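Local coordinates for protein uncharacterized HTH-type transcriptional regulator YydK (Bacillus subtilis subsp. subtilis, PDB 3BWG) that probably binds DNA as a GntR-family transcription factor, pairing a helix-turn-helix domain with a UTRA domain, at residues I117-R128 with E140-Y151. Sequence-based numbering, arbitrary orientation.
Sequences IGMDEDIYYVKR and EESYYTKSIVTY. With EDO (1,2-ethanediol), chain H.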
loop_
_atom_site.group_PDB
_atom_site.type_symbol
_atom_site.label_atom_id
_atom_site.label_comp_id
_atom_site.label_asym_id
_atom_site.label_seq_id
_atom_site.Cartn_x
_atom_site.Cartn_y
_atom_site.Cartn_z
ATOM N N ILE B 117 3.839 -24.639 4.859
ATOM C CA ILE B 117 4.196 -26.001 4.465
ATOM C C ILE B 117 4.862 -26.797 5.582
ATOM O O ILE B 117 5.299 -26.245 6.604
ATOM C CB ILE B 117 5.087 -26.027 3.216
ATOM C CG1 ILE B 117 6.310 -25.100 3.389
ATOM C CG2 ILE B 117 4.236 -25.714 1.982
ATOM C CD1 ILE B 117 7.283 -25.155 2.205
ATOM N N GLY B 118 4.921 -28.107 5.387
ATOM C CA GLY B 118 5.711 -28.956 6.280
ATOM C C GLY B 118 7.180 -28.639 6.014
ATOM O O GLY B 118 7.548 -28.184 4.900
HETATM N N MSE B 119 8.024 -28.872 7.015
HETATM C CA MSE B 119 9.460 -28.627 6.842
HETATM C C MSE B 119 10.186 -29.648 5.957
HETATM O O MSE B 119 11.333 -29.418 5.529
HETATM C CB MSE B 119 10.142 -28.438 8.192
HETATM C CG MSE B 119 9.832 -27.070 8.783
HETATM SE SE MSE B 119 10.332 -27.084 10.600
HETATM C CE MSE B 119 12.249 -27.500 10.296
ATOM N N ASP B 120 9.508 -30.753 5.651
ATOM C CA ASP B 120 10.090 -31.716 4.724
ATOM C C ASP B 120 9.658 -31.486 3.274
ATOM O O ASP B 120 10.017 -32.277 2.395
ATOM C CB ASP B 120 9.831 -33.170 5.169
ATOM C CG ASP B 120 10.944 -34.137 4.704
ATOM O OD1 ASP B 120 12.069 -33.688 4.382
ATOM O OD2 ASP B 120 10.701 -35.360 4.671
ATOM N N GLU B 121 8.904 -30.412 3.027
ATOM C CA GLU B 121 8.500 -30.068 1.667
ATOM C C GLU B 121 9.620 -29.251 0.981
ATOM O O GLU B 121 10.130 -28.276 1.557
ATOM C CB GLU B 121 7.169 -29.298 1.673
ATOM C CG GLU B 121 5.936 -30.079 2.168
ATOM C CD GLU B 121 4.603 -29.343 1.878
ATOM O OE1 GLU B 121 4.305 -29.036 0.685
ATOM O OE2 GLU B 121 3.860 -29.057 2.853
ATOM N N ASP B 122 10.029 -29.665 -0.216
ATOM C CA ASP B 122 11.086 -28.946 -0.949
ATOM C C ASP B 122 10.691 -27.507 -1.315
ATOM O O ASP B 122 9.541 -27.233 -1.691
ATOM C CB ASP B 122 11.414 -29.669 -2.254
ATOM C CG ASP B 122 12.152 -30.968 -2.045
ATOM O OD1 ASP B 122 12.671 -31.196 -0.933
ATOM O OD2 ASP B 122 12.238 -31.754 -3.011
ATOM N N ILE B 123 11.625 -26.580 -1.183
ATOM C CA ILE B 123 11.415 -25.241 -1.728
ATOM C C ILE B 123 12.544 -24.973 -2.718
ATOM O O ILE B 123 13.600 -25.612 -2.585
ATOM C CB ILE B 123 11.293 -24.132 -0.624
ATOM C CG1 ILE B 123 12.475 -24.102 0.365
ATOM C CG2 ILE B 123 10.007 -24.353 0.190
ATOM C CD1 ILE B 123 13.609 -23.118 0.038
ATOM N N TYR B 124 12.306 -24.100 -3.713
ATOM C CA TYR B 124 13.400 -23.412 -4.416
ATOM C C TYR B 124 13.882 -22.241 -3.594
ATOM O O TYR B 124 13.068 -21.426 -3.157
ATOM C CB TYR B 124 12.964 -22.841 -5.751
ATOM C CG TYR B 124 13.064 -23.835 -6.834
ATOM C CD1 TYR B 124 11.919 -24.465 -7.334
ATOM C CD2 TYR B 124 14.301 -24.204 -7.318
ATOM C CE1 TYR B 124 12.018 -25.410 -8.336
ATOM C CE2 TYR B 124 14.426 -25.177 -8.311
ATOM C CZ TYR B 124 13.294 -25.763 -8.821
ATOM O OH TYR B 124 13.431 -26.713 -9.803
ATOM N N TYR B 125 15.200 -22.130 -3.415
ATOM C CA TYR B 125 15.744 -21.025 -2.649
ATOM C C TYR B 125 16.488 -20.099 -3.564
ATOM O O TYR B 125 17.334 -20.544 -4.325
ATOM C CB TYR B 125 16.699 -21.555 -1.573
ATOM C CG TYR B 125 17.536 -20.501 -0.886
ATOM C CD1 TYR B 125 16.984 -19.716 0.128
ATOM C CD2 TYR B 125 18.894 -20.308 -1.219
ATOM C CE1 TYR B 125 17.723 -18.760 0.758
ATOM C CE2 TYR B 125 19.660 -19.347 -0.559
ATOM C CZ TYR B 125 19.049 -18.571 0.423
ATOM O OH TYR B 125 19.729 -17.606 1.130
ATOM N N VAL B 126 16.206 -18.805 -3.479
ATOM C CA VAL B 126 16.983 -17.863 -4.272
ATOM C C VAL B 126 17.598 -16.732 -3.467
ATOM O O VAL B 126 16.987 -16.211 -2.527
ATOM C CB VAL B 126 16.297 -17.438 -5.646
ATOM C CG1 VAL B 126 15.001 -18.163 -5.900
ATOM C CG2 VAL B 126 16.257 -15.920 -5.885
ATOM N N LYS B 127 18.858 -16.444 -3.759
ATOM C CA LYS B 127 19.564 -15.377 -3.102
ATOM C C LYS B 127 20.108 -14.510 -4.251
ATOM O O LYS B 127 20.814 -15.027 -5.139
ATOM C CB LYS B 127 20.695 -15.942 -2.244
ATOM C CG LYS B 127 21.459 -14.852 -1.485
ATOM C CD LYS B 127 22.804 -15.308 -0.886
ATOM C CE LYS B 127 22.576 -16.021 0.446
ATOM N NZ LYS B 127 23.923 -16.411 1.006
ATOM N N ARG B 128 19.745 -13.224 -4.272
ATOM C CA ARG B 128 20.165 -12.364 -5.366
ATOM C C ARG B 128 20.281 -10.895 -4.967
ATOM O O ARG B 128 19.602 -10.402 -4.037
ATOM C CB ARG B 128 19.271 -12.570 -6.609
ATOM C CG ARG B 128 17.892 -11.946 -6.570
ATOM C CD ARG B 128 17.033 -12.379 -7.740
ATOM N NE ARG B 128 15.654 -11.974 -7.465
ATOM C CZ ARG B 128 14.691 -11.820 -8.367
ATOM N NH1 ARG B 128 14.923 -12.050 -9.655
ATOM N NH2 ARG B 128 13.490 -11.433 -7.960
ATOM N N GLU B 140 18.082 -9.837 -1.700
ATOM C CA GLU B 140 16.907 -10.630 -1.446
ATOM C C GLU B 140 17.155 -12.124 -1.210
ATOM O O GLU B 140 17.997 -12.749 -1.829
ATOM C CB GLU B 140 15.905 -10.425 -2.590
ATOM C CG GLU B 140 14.995 -11.628 -2.925
ATOM C CD GLU B 140 14.217 -11.455 -4.230
ATOM O OE1 GLU B 140 13.175 -12.082 -4.394
ATOM O OE2 GLU B 140 14.622 -10.657 -5.086
ATOM N N GLU B 141 16.355 -12.711 -0.335
ATOM C CA GLU B 141 16.278 -14.144 -0.239
ATOM C C GLU B 141 14.818 -14.437 -0.442
ATOM O O GLU B 141 13.949 -13.799 0.198
ATOM C CB GLU B 141 16.692 -14.617 1.159
ATOM C CG GLU B 141 18.191 -14.621 1.431
ATOM C CD GLU B 141 18.509 -15.114 2.856
ATOM O OE1 GLU B 141 18.866 -16.309 3.042
ATOM O OE2 GLU B 141 18.375 -14.298 3.795
ATOM N N SER B 142 14.522 -15.376 -1.344
ATOM C CA SER B 142 13.158 -15.849 -1.463
ATOM C C SER B 142 13.031 -17.358 -1.503
ATOM O O SER B 142 13.982 -18.080 -1.807
ATOM C CB SER B 142 12.433 -15.193 -2.622
ATOM O OG SER B 142 13.302 -15.069 -3.704
ATOM N N TYR B 143 11.837 -17.823 -1.160
ATOM C CA TYR B 143 11.586 -19.234 -1.019
ATOM C C TYR B 143 10.299 -19.560 -1.715
ATOM O O TYR B 143 9.279 -19.014 -1.390
ATOM C CB TYR B 143 11.430 -19.586 0.462
ATOM C CG TYR B 143 12.509 -19.056 1.381
ATOM C CD1 TYR B 143 13.506 -19.901 1.874
ATOM C CD2 TYR B 143 12.494 -17.729 1.804
ATOM C CE1 TYR B 143 14.470 -19.423 2.765
ATOM C CE2 TYR B 143 13.450 -17.240 2.661
ATOM C CZ TYR B 143 14.441 -18.081 3.138
ATOM O OH TYR B 143 15.386 -17.583 3.999
ATOM N N TYR B 144 10.343 -20.517 -2.623
ATOM C CA TYR B 144 9.174 -20.894 -3.422
ATOM C C TYR B 144 8.826 -22.320 -3.179
ATOM O O TYR B 144 9.683 -23.168 -3.295
ATOM C CB TYR B 144 9.498 -20.729 -4.911
ATOM C CG TYR B 144 9.847 -19.324 -5.246
ATOM C CD1 TYR B 144 8.907 -18.453 -5.832
ATOM C CD2 TYR B 144 11.110 -18.846 -4.971
ATOM C CE1 TYR B 144 9.259 -17.132 -6.118
ATOM C CE2 TYR B 144 11.467 -17.562 -5.245
ATOM C CZ TYR B 144 10.555 -16.715 -5.812
ATOM O OH TYR B 144 10.993 -15.440 -6.050
ATOM N N THR B 145 7.557 -22.587 -2.891
ATOM C CA THR B 145 7.067 -23.976 -2.710
ATOM C C THR B 145 7.243 -24.727 -4.001
ATOM O O THR B 145 6.659 -24.354 -4.976
ATOM C CB THR B 145 5.591 -24.009 -2.272
ATOM O OG1 THR B 145 5.435 -23.196 -1.095
ATOM C CG2 THR B 145 5.151 -25.442 -1.933
ATOM N N LYS B 146 8.077 -25.758 -4.003
ATOM C CA LYS B 146 8.463 -26.478 -5.223
ATOM C C LYS B 146 7.312 -27.261 -5.904
ATOM O O LYS B 146 7.271 -27.387 -7.126
ATOM C CB LYS B 146 9.670 -27.396 -4.935
ATOM C CG LYS B 146 10.321 -27.891 -6.197
ATOM C CD LYS B 146 11.663 -28.467 -5.991
ATOM C CE LYS B 146 12.129 -29.174 -7.242
ATOM N NZ LYS B 146 11.358 -30.438 -7.526
ATOM N N SER B 147 6.353 -27.758 -5.122
ATOM C CA SER B 147 5.245 -28.502 -5.712
ATOM C C SER B 147 4.285 -27.535 -6.411
ATOM O O SER B 147 3.465 -27.945 -7.217
ATOM C CB SER B 147 4.540 -29.354 -4.669
ATOM O OG SER B 147 4.009 -28.554 -3.635
ATOM N N ILE B 148 4.427 -26.241 -6.114
ATOM C CA ILE B 148 3.732 -25.180 -6.865
ATOM C C ILE B 148 4.620 -24.632 -8.020
ATOM O O ILE B 148 4.236 -24.668 -9.170
ATOM C CB ILE B 148 3.291 -24.021 -5.935
ATOM C CG1 ILE B 148 2.381 -24.582 -4.814
ATOM C CG2 ILE B 148 2.583 -22.913 -6.800
ATOM C CD1 ILE B 148 1.859 -23.543 -3.794
ATOM N N VAL B 149 5.798 -24.113 -7.686
ATOM C CA VAL B 149 6.726 -23.538 -8.690
ATOM C C VAL B 149 7.698 -24.643 -9.025
ATOM O O VAL B 149 8.692 -24.869 -8.314
ATOM C CB VAL B 149 7.463 -22.326 -8.117
ATOM C CG1 VAL B 149 8.369 -21.735 -9.163
ATOM C CG2 VAL B 149 6.442 -21.288 -7.545
ATOM N N THR B 150 7.365 -25.391 -10.053
ATOM C CA THR B 150 7.881 -26.749 -10.125
ATOM C C THR B 150 9.318 -26.808 -10.635
ATOM O O THR B 150 10.032 -27.772 -10.340
ATOM C CB THR B 150 6.979 -27.678 -10.950
ATOM O OG1 THR B 150 6.570 -26.987 -12.129
ATOM C CG2 THR B 150 5.747 -28.133 -10.125
ATOM N N TYR B 151 9.702 -25.802 -11.422
ATOM C CA TYR B 151 11.073 -25.663 -11.902
ATOM C C TYR B 151 11.476 -24.191 -12.032
ATOM O O TYR B 151 10.677 -23.344 -12.440
ATOM C CB TYR B 151 11.262 -26.396 -13.234
ATOM C CG TYR B 151 12.710 -26.415 -13.713
ATOM C CD1 TYR B 151 13.678 -27.240 -13.091
ATOM C CD2 TYR B 151 13.122 -25.586 -14.758
ATOM C CE1 TYR B 151 15.017 -27.241 -13.542
ATOM C CE2 TYR B 151 14.430 -25.589 -15.226
ATOM C CZ TYR B 151 15.371 -26.393 -14.619
ATOM O OH TYR B 151 16.663 -26.364 -15.098
HETATM C C1 EDO H . 17.174 -9.782 3.049
HETATM O O1 EDO H . 17.973 -8.964 3.897
HETATM C C2 EDO H . 17.869 -11.117 2.925
HETATM O O2 EDO H . 17.678 -11.806 4.168
HETATM O O HOH W 1 5.445 -29.555 -1.436
HETATM O O HOH W 2 7.604 -29.055 -2.657
#
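Arg128 and Glu140 lie side by side on one face of an antiparallel strand pair and form a salt bridge. Arg128 NE reaches Glu140 OE2 at 2.9 Å, from above the carboxylate plane. Arg128 NH2 adds a more bent bond to Glu140 OE2 at 3.2 Å, so two nitrogens hold one oxygen side-on. The guanidinium is fixed further by NH1, which bonds Val157 O and His159 O. With an alanine here, the buried Glu140 carboxylate would probably lose this countercharge, and the carbonyls of Val157 and His159 this donor. Along the same face, Val126 CG1 packs 3.6 Å from Tyr144 CE2. The Tyr124 ring meets Val149 O and Thr150 O at its edge, while Lys146 CG lies 3.7 Å from Tyr124 CE1.

On the other face, Tyr125 OH donates a very short bond to Glu141 OE1, 2.5 Å, with ring and carboxylate planes perpendicular. With CG opposite the backbone N (chi1 169°), the Tyr125 ring leans toward the Arg128 end of its strand, and its hydroxyl comes to Glu141. Tyr143 CE1 lies at the edge of the Tyr125 ring, the two ring planes being oblique (57°). Tyr143 CD1 touches Ile123 CD1 at 3.7 Å. Glu141 OE2 accepts from a bound ethanediol, probably from the crystallisation liquor.

Paired backbone bonds at Tyr124–Tyr144, Val126–Ser142 and Arg128–Glu140 set this register. Strands 95-105 and 215-224 flank the pair. It is a beta hairpin within the antiparallel sheet of the UTRA domain.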